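Tripeptidase (Staphylococcus aureus subsp. aureus, PDB 3RZA) probably hydrolyses tripeptides as a metal-dependent peptidase of the M20 family, with zinc and calcium ions bound in its metal sites. Local coordinates at residues Y308-V320 with G342-V356. Sequence-based numbering, arbitrary orientation.
Sequences YPGFKINDNEAVV and GSDGSIINTFGIPSV
The amide nitrogen of Asn349 packs against one face of the Phe311 ring: ND2 sits 3.3 Å from the ring plane at its centre, with the amide plane turned 32° from that of the ring. What fixes the amide there is its own segment, a worked case of a polar group held by bonds on its own side of a contact and presented to an aromatic face across it. ND2 donates to Ser355 O at 2.9 Å along a nearly straight path (166°) and more weakly to Gly345 O, while OD1 accepts from Ser355 N, also at 2.9 Å. The one side chain thereby ties the first turn of helix 344-348 to the start of strand 355-359, and its NH2 end meets the ring. Phe311 reaches it with CG held between its backbone N and carbonyl carbon (chi1 69°), and Ser346 OG meets the ring edge in its plane. Beyond the amide, Ile313 CD1 approaches Asn349 OD1, and CG1 meets Val356 CG1.

In this M20-family chain, 308-312 is the end of a long strand pairing antiparallel with strand 194-209. The contact joins that strand and the helix after it to helix 344-348, where Asp344 touches the zinc ligand His98, and to strand 355-359, parallel to 181-184 in the large mixed sheet. At one end Val319 and Val356 meet tip to tip, CG2 to CG2 at 4.0 Å, with Val319 CG1 against the Pro354 ring.

Toward the other end a water donates to Pro309 O and accepts from Ser346 OG, both at 2.7 Å. Pro309 CG presses tightly on Thr350 CG2 (3.4 Å), the two side chains crossing at about a right angle. Gly342 CA lies over one face of the Tyr308 ring, offset toward the rim, in a CH-pi contact 3.8 Å from its centroid; a citrate, probably from the crystallisation liquor, accepts from Gly342 N.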
ATOM      1  N   TYR A 308     -15.473  14.129 -15.401  1.00 19.93           N
ATOM      2  CA  TYR A 308     -16.163  14.683 -16.572  1.00 19.83           C
ATOM      3  C   TYR A 308     -17.672  14.567 -16.400  1.00 18.84           C
ATOM      4  O   TYR A 308     -18.131  13.700 -15.665  1.00 20.73           O
ATOM      5  CB  TYR A 308     -15.704  13.975 -17.873  1.00 20.82           C
ATOM      6  CG  TYR A 308     -15.655  12.465 -17.771  1.00 17.12           C
ATOM      7  CD1 TYR A 308     -16.799  11.703 -17.944  1.00 19.43           C
ATOM      8  CD2 TYR A 308     -14.465  11.805 -17.520  1.00 19.09           C
ATOM      9  CE1 TYR A 308     -16.774  10.314 -17.839  1.00 21.10           C
ATOM     10  CE2 TYR A 308     -14.424  10.389 -17.429  1.00 21.89           C
ATOM     11  CZ  TYR A 308     -15.597   9.669 -17.593  1.00 19.76           C
ATOM     12  OH  TYR A 308     -15.635   8.314 -17.474  1.00 16.91           O
ATOM     13  N   PRO A 309     -18.451  15.447 -17.063  1.00 17.96           N
ATOM     14  CA  PRO A 309     -19.905  15.336 -16.977  1.00 18.76           C
ATOM     15  C   PRO A 309     -20.494  14.411 -18.046  1.00 17.83           C
ATOM     16  O   PRO A 309     -19.960  14.322 -19.152  1.00 17.58           O
ATOM     17  CB  PRO A 309     -20.381  16.776 -17.174  1.00 19.61           C
ATOM     18  CG  PRO A 309     -19.337  17.395 -18.073  1.00 18.57           C
ATOM     19  CD  PRO A 309     -18.041  16.640 -17.836  1.00 20.09           C
ATOM     20  N   GLY A 310     -21.606  13.760 -17.703  1.00 17.46           N
ATOM     21  CA  GLY A 310     -22.335  12.902 -18.621  1.00 18.43           C
ATOM     22  C   GLY A 310     -23.184  13.668 -19.601  1.00 19.43           C
ATOM     23  O   GLY A 310     -23.401  14.856 -19.439  1.00 20.95           O
ATOM     24  N   PHE A 311     -23.600  12.984 -20.657  1.00 19.51           N
ATOM     25  CA  PHE A 311     -24.530  13.524 -21.639  1.00 19.68           C
ATOM     26  C   PHE A 311     -25.369  12.389 -22.244  1.00 19.32           C
ATOM     27  O   PHE A 311     -25.089  11.193 -22.048  1.00 16.84           O
ATOM     28  CB  PHE A 311     -23.781  14.303 -22.736  1.00 19.63           C
ATOM     29  CG  PHE A 311     -22.955  13.432 -23.653  1.00 21.60           C
ATOM     30  CD1 PHE A 311     -21.664  13.057 -23.307  1.00 25.75           C
ATOM     31  CD2 PHE A 311     -23.473  12.976 -24.872  1.00 24.33           C
ATOM     32  CE1 PHE A 311     -20.906  12.242 -24.146  1.00 20.07           C
ATOM     33  CE2 PHE A 311     -22.726  12.147 -25.708  1.00 19.25           C
ATOM     34  CZ  PHE A 311     -21.442  11.790 -25.347  1.00 23.93           C
ATOM     35  N   LYS A 312     -26.426  12.785 -22.926  1.00 21.89           N
ATOM     36  CA  LYS A 312     -27.259  11.877 -23.698  1.00 22.48           C
ATOM     37  C   LYS A 312     -27.851  12.733 -24.793  1.00 22.03           C
ATOM     38  O   LYS A 312     -28.554  13.700 -24.494  1.00 21.58           O
ATOM     39  CB  LYS A 312     -28.361  11.270 -22.814  1.00 25.13           C
ATOM     40  CG  LYS A 312     -29.403  10.321 -23.535  1.00 29.05           C
ATOM     41  CD  LYS A 312     -28.765   9.059 -24.116  1.00 26.24           C
ATOM     42  CE  LYS A 312     -29.783   8.208 -24.896  1.00 31.83           C
ATOM     43  NZ  LYS A 312     -30.128   8.755 -26.302  1.00 33.66           N
ATOM     44  N   ILE A 313     -27.510  12.437 -26.043  1.00 19.82           N
ATOM     45  CA  ILE A 313     -28.090  13.132 -27.184  1.00 20.33           C
ATOM     46  C   ILE A 313     -29.353  12.364 -27.616  1.00 22.25           C
ATOM     47  O   ILE A 313     -29.344  11.129 -27.742  1.00 23.34           O
ATOM     48  CB  ILE A 313     -27.098  13.258 -28.351  1.00 17.51           C
ATOM     49  CG1 ILE A 313     -25.755  13.869 -27.887  1.00 17.84           C
ATOM     50  CG2 ILE A 313     -27.712  14.094 -29.452  1.00 18.03           C
ATOM     51  CD1 ILE A 313     -25.864  15.183 -27.162  1.00 15.95           C
ATOM     52  N   ASN A 314     -30.443  13.100 -27.782  1.00 23.06           N
ATOM     53  CA  ASN A 314     -31.706  12.550 -28.252  1.00 24.11           C
ATOM     54  C   ASN A 314     -31.490  11.823 -29.597  1.00 22.91           C
ATOM     55  O   ASN A 314     -30.830  12.347 -30.493  1.00 21.39           O
ATOM     56  CB  ASN A 314     -32.725  13.698 -28.369  1.00 23.41           C
ATOM     57  CG  ASN A 314     -34.102  13.241 -28.773  1.00 28.11           C
ATOM     58  OD1 ASN A 314     -34.298  12.620 -29.830  1.00 27.05           O
ATOM     59  ND2 ASN A 314     -35.084  13.618 -27.978  1.00 25.37           N
ATOM     60  N   ASP A 315     -32.063  10.629 -29.729  1.00 25.01           N
ATOM     61  CA  ASP A 315     -31.816   9.771 -30.906  1.00 27.95           C
ATOM     62  C   ASP A 315     -32.380  10.302 -32.237  1.00 28.48           C
ATOM     63  O   ASP A 315     -31.981   9.807 -33.287  1.00 27.99           O
ATOM     64  CB  ASP A 315     -32.352   8.351 -30.667  1.00 31.14           C
ATOM     65  CG  ASP A 315     -31.598   7.620 -29.561  1.00 39.72           C
ATOM     66  OD1 ASP A 315     -30.635   6.866 -29.884  1.00 40.62           O
ATOM     67  OD2 ASP A 315     -31.960   7.828 -28.371  1.00 47.50           O
ATOM     68  N   ASN A 316     -33.290  11.292 -32.184  1.00 26.18           N
ATOM     69  CA  ASN A 316     -33.827  11.957 -33.383  1.00 27.17           C
ATOM     70  C   ASN A 316     -33.032  13.186 -33.851  1.00 25.74           C
ATOM     71  O   ASN A 316     -33.394  13.786 -34.867  1.00 24.15           O
ATOM     72  CB  ASN A 316     -35.289  12.360 -33.145  1.00 28.80           C
ATOM     73  CG  ASN A 316     -36.126  11.214 -32.636  1.00 30.56           C
ATOM     74  OD1 ASN A 316     -36.675  11.282 -31.541  1.00 33.39           O
ATOM     75  ND2 ASN A 316     -36.172  10.123 -33.400  1.00 31.67           N
ATOM     76  N   GLU A 317     -31.970  13.555 -33.121  1.00 22.66           N
ATOM     77  CA  GLU A 317     -31.137  14.698 -33.484  1.00 23.40           C
ATOM     78  C   GLU A 317     -30.378  14.426 -34.760  1.00 22.30           C
ATOM     79  O   GLU A 317     -29.989  13.279 -35.007  1.00 19.43           O
ATOM     80  CB  GLU A 317     -30.114  15.023 -32.391  1.00 24.81           C
ATOM     81  CG  GLU A 317     -30.696  15.759 -31.200  1.00 30.79           C
ATOM     82  CD  GLU A 317     -30.974  17.240 -31.478  1.00 37.45           C
ATOM     83  OE1 GLU A 317     -30.039  17.989 -31.867  1.00 39.12           O
ATOM     84  OE2 GLU A 317     -32.131  17.649 -31.278  1.00 38.72           O
ATOM     85  N   ALA A 318     -30.205  15.486 -35.570  1.00 19.68           N
ATOM     86  CA  ALA A 318     -29.458  15.439 -36.841  1.00 21.42           C
ATOM     87  C   ALA A 318     -28.112  14.738 -36.725  1.00 19.81           C
ATOM     88  O   ALA A 318     -27.768  13.912 -37.574  1.00 21.32           O
ATOM     89  CB  ALA A 318     -29.247  16.864 -37.391  1.00 18.54           C
ATOM     90  N   VAL A 319     -27.358  15.076 -35.671  1.00 18.97           N
ATOM     91  CA  VAL A 319     -26.033  14.487 -35.447  1.00 17.08           C
ATOM     92  C   VAL A 319     -26.042  12.949 -35.323  1.00 17.72           C
ATOM     93  O   VAL A 319     -25.125  12.283 -35.823  1.00 18.71           O
ATOM     94  CB  VAL A 319     -25.300  15.142 -34.229  1.00 17.62           C
ATOM     95  CG1 VAL A 319     -26.027  14.866 -32.896  1.00 15.80           C
ATOM     96  CG2 VAL A 319     -23.857  14.693 -34.174  1.00 13.07           C
ATOM     97  N   VAL A 320     -27.078  12.395 -34.690  1.00 16.64           N
ATOM     98  CA  VAL A 320     -27.216  10.940 -34.533  1.00 15.72           C
ATOM     99  C   VAL A 320     -27.655  10.296 -35.841  1.00 16.95           C
ATOM    100  O   VAL A 320     -27.086   9.297 -36.272  1.00 15.52           O
ATOM    101  CB  VAL A 320     -28.233  10.575 -33.424  1.00 19.15           C
ATOM    102  CG1 VAL A 320     -28.346   9.062 -33.278  1.00 17.34           C
ATOM    103  CG2 VAL A 320     -27.865  11.229 -32.075  1.00 19.58           C
ATOM    104  N   GLY A 342     -15.584   8.364 -20.620  1.00 20.07           N
ATOM    105  CA  GLY A 342     -15.554   9.700 -21.190  1.00 23.01           C
ATOM    106  C   GLY A 342     -14.665   9.814 -22.423  1.00 21.08           C
ATOM    107  O   GLY A 342     -13.980   8.882 -22.802  1.00 21.25           O
ATOM    108  N   SER A 343     -14.713  10.978 -23.043  1.00 20.04           N
ATOM    109  CA  SER A 343     -13.881  11.317 -24.198  1.00 17.64           C
ATOM    110  C   SER A 343     -13.920  12.822 -24.290  1.00 18.71           C
ATOM    111  O   SER A 343     -14.656  13.474 -23.513  1.00 17.41           O
ATOM    112  CB  SER A 343     -14.444  10.687 -25.478  1.00 19.64           C
ATOM    113  OG  SER A 343     -15.520  11.443 -25.997  1.00 17.20           O
ATOM    114  N   ASP A 344     -13.200  13.394 -25.252  1.00 18.60           N
ATOM    115  CA  ASP A 344     -13.265  14.843 -25.479  1.00 20.50           C
ATOM    116  C   ASP A 344     -14.659  15.343 -25.828  1.00 19.89           C
ATOM    117  O   ASP A 344     -14.987  16.497 -25.535  1.00 19.17           O
ATOM    118  CB  ASP A 344     -12.259  15.294 -26.554  1.00 22.37           C
ATOM    119  CG  ASP A 344     -10.804  15.227 -26.063  1.00 25.93           C
ATOM    120  OD1 ASP A 344     -10.536  15.410 -24.852  1.00 24.32           O
ATOM    121  OD2 ASP A 344      -9.934  14.982 -26.894  1.00 25.84           O
ATOM    122  N   GLY A 345     -15.464  14.473 -26.433  1.00 18.20           N
ATOM    123  CA  GLY A 345     -16.880  14.721 -26.647  1.00 20.73           C
ATOM    124  C   GLY A 345     -17.698  15.020 -25.414  1.00 19.62           C
ATOM    125  O   GLY A 345     -18.654  15.767 -25.504  1.00 20.86           O
ATOM    126  N   SER A 346     -17.313  14.441 -24.268  1.00 18.44           N
ATOM    127  CA  SER A 346     -17.947  14.738 -22.972  1.00 18.01           C
ATOM    128  C   SER A 346     -17.753  16.198 -22.572  1.00 20.07           C
ATOM    129  O   SER A 346     -18.645  16.789 -21.973  1.00 19.95           O
ATOM    130  CB  SER A 346     -17.389  13.846 -21.849  1.00 19.42           C
ATOM    131  OG  SER A 346     -17.469  12.449 -22.142  1.00 15.64           O
ATOM    132  N   ILE A 347     -16.583  16.767 -22.899  1.00 19.06           N
ATOM    133  CA  ILE A 347     -16.302  18.164 -22.617  1.00 20.83           C
ATOM    134  C   ILE A 347     -16.934  19.081 -23.652  1.00 23.23           C
ATOM    135  O   ILE A 347     -17.513  20.116 -23.285  1.00 26.13           O
ATOM    136  CB  ILE A 347     -14.791  18.442 -22.528  1.00 21.98           C
ATOM    137  CG1 ILE A 347     -14.130  17.570 -21.449  1.00 23.92           C
ATOM    138  CG2 ILE A 347     -14.534  19.927 -22.227  1.00 22.73           C
ATOM    139  CD1 ILE A 347     -14.819  17.616 -20.031  1.00 23.67           C
ATOM    140  N   ILE A 348     -16.851  18.705 -24.924  1.00 19.50           N
ATOM    141  CA  ILE A 348     -17.295  19.578 -26.017  1.00 22.01           C
ATOM    142  C   ILE A 348     -18.811  19.782 -25.970  1.00 21.35           C
ATOM    143  O   ILE A 348     -19.282  20.893 -26.197  1.00 18.39           O
ATOM    144  CB  ILE A 348     -16.877  19.029 -27.432  1.00 22.15           C
ATOM    145  CG1 ILE A 348     -15.337  18.925 -27.559  1.00 28.07           C
ATOM    146  CG2 ILE A 348     -17.514  19.888 -28.585  1.00 16.73           C
ATOM    147  CD1 ILE A 348     -14.683  20.041 -28.263  1.00 34.10           C
ATOM    148  N   ASN A 349     -19.556  18.716 -25.640  1.00 20.09           N
ATOM    149  CA  ASN A 349     -20.998  18.835 -25.330  1.00 19.87           C
ATOM    150  C   ASN A 349     -21.344  19.939 -24.321  1.00 20.26           C
ATOM    151  O   ASN A 349     -22.353  20.607 -24.500  1.00 22.19           O
ATOM    152  CB  ASN A 349     -21.614  17.481 -24.860  1.00 19.49           C
ATOM    153  CG  ASN A 349     -22.080  16.593 -26.034  1.00 20.67           C
ATOM    154  OD1 ASN A 349     -22.941  16.986 -26.809  1.00 21.25           O
ATOM    155  ND2 ASN A 349     -21.502  15.389 -26.151  1.00 17.36           N
ATOM    156  N   THR A 350     -20.492  20.166 -23.307  1.00 21.82           N
ATOM    157  CA  THR A 350     -20.715  21.275 -22.325  1.00 22.65           C
ATOM    158  C   THR A 350     -20.599  22.700 -22.916  1.00 23.27           C
ATOM    159  O   THR A 350     -21.078  23.652 -22.311  1.00 25.26           O
ATOM    160  CB  THR A 350     -19.790  21.200 -21.060  1.00 23.36           C
ATOM    161  OG1 THR A 350     -18.480  21.708 -21.364  1.00 24.83           O
ATOM    162  CG2 THR A 350     -19.705  19.766 -20.500  1.00 24.25           C
ATOM    163  N   PHE A 351     -19.978  22.829 -24.089  1.00 24.90           N
ATOM    164  CA  PHE A 351     -20.001  24.079 -24.874  1.00 26.71           C
ATOM    165  C   PHE A 351     -21.312  24.289 -25.667  1.00 27.51           C
ATOM    166  O   PHE A 351     -21.441  25.294 -26.347  1.00 28.76           O
ATOM    167  CB  PHE A 351     -18.810  24.151 -25.879  1.00 26.15           C
ATOM    168  CG  PHE A 351     -17.445  23.832 -25.290  1.00 28.53           C
ATOM    169  CD1 PHE A 351     -17.129  24.078 -23.941  1.00 35.01           C
ATOM    170  CD2 PHE A 351     -16.440  23.329 -26.125  1.00 33.75           C
ATOM    171  CE1 PHE A 351     -15.837  23.779 -23.438  1.00 36.57           C
ATOM    172  CE2 PHE A 351     -15.150  23.029 -25.630  1.00 31.99           C
ATOM    173  CZ  PHE A 351     -14.854  23.250 -24.290  1.00 32.66           C
ATOM    174  N   GLY A 352     -22.253  23.343 -25.622  1.00 27.11           N
ATOM    175  CA  GLY A 352     -23.515  23.446 -26.373  1.00 26.90           C
ATOM    176  C   GLY A 352     -23.464  22.987 -27.825  1.00 26.56           C
ATOM    177  O   GLY A 352     -24.378  23.277 -28.573  1.00 28.40           O
ATOM    178  N   ILE A 353     -22.396  22.280 -28.223  1.00 26.47           N
ATOM    179  CA  ILE A 353     -22.272  21.710 -29.570  1.00 24.57           C
ATOM    180  C   ILE A 353     -22.589  20.204 -29.453  1.00 23.72           C
ATOM    181  O   ILE A 353     -21.743  19.466 -28.920  1.00 24.10           O
ATOM    182  CB  ILE A 353     -20.815  21.904 -30.151  1.00 23.99           C
ATOM    183  CG1 ILE A 353     -20.420  23.392 -30.216  1.00 24.35           C
ATOM    184  CG2 ILE A 353     -20.712  21.287 -31.528  1.00 20.30           C
ATOM    185  CD1 ILE A 353     -18.970  23.628 -30.642  1.00 17.61           C
ATOM    186  N   PRO A 354     -23.811  19.751 -29.894  1.00 22.37           N
ATOM    187  CA  PRO A 354     -24.175  18.331 -29.854  1.00 22.58           C
ATOM    188  C   PRO A 354     -23.118  17.423 -30.465  1.00 21.31           C
ATOM    189  O   PRO A 354     -22.777  17.581 -31.631  1.00 19.64           O
ATOM    190  CB  PRO A 354     -25.465  18.276 -30.688  1.00 21.44           C
ATOM    191  CG  PRO A 354     -26.089  19.581 -30.477  1.00 23.21           C
ATOM    192  CD  PRO A 354     -24.992  20.571 -30.244  1.00 23.57           C
ATOM    193  N   SER A 355     -22.578  16.525 -29.654  1.00 21.54           N
ATOM    194  CA  SER A 355     -21.460  15.689 -30.061  1.00 20.99           C
ATOM    195  C   SER A 355     -21.720  14.242 -29.678  1.00 21.04           C
ATOM    196  O   SER A 355     -22.171  13.969 -28.577  1.00 24.35           O
ATOM    197  CB  SER A 355     -20.173  16.185 -29.428  1.00 21.71           C
ATOM    198  OG  SER A 355     -19.948  17.554 -29.745  1.00 22.50           O
ATOM    199  N   VAL A 356     -21.444  13.333 -30.612  1.00 19.39           N
ATOM    200  CA  VAL A 356     -21.521  11.887 -30.394  1.00 17.95           C
ATOM    201  C   VAL A 356     -20.165  11.309 -30.800  1.00 18.63           C
ATOM    202  O   VAL A 356     -19.358  11.999 -31.444  1.00 17.84           O
ATOM    203  CB  VAL A 356     -22.702  11.258 -31.217  1.00 17.13           C
ATOM    204  CG1 VAL A 356     -24.018  11.992 -30.884  1.00 15.89           C
ATOM    205  CG2 VAL A 356     -22.427  11.300 -32.686  1.00 17.87           C
TER
HETATM  206  O   HOH W   1     -19.469  11.970 -20.391  1.00 15.83           O
HETATM  207  O   HOH W   2     -21.202  16.462 -21.399  1.00 22.82           O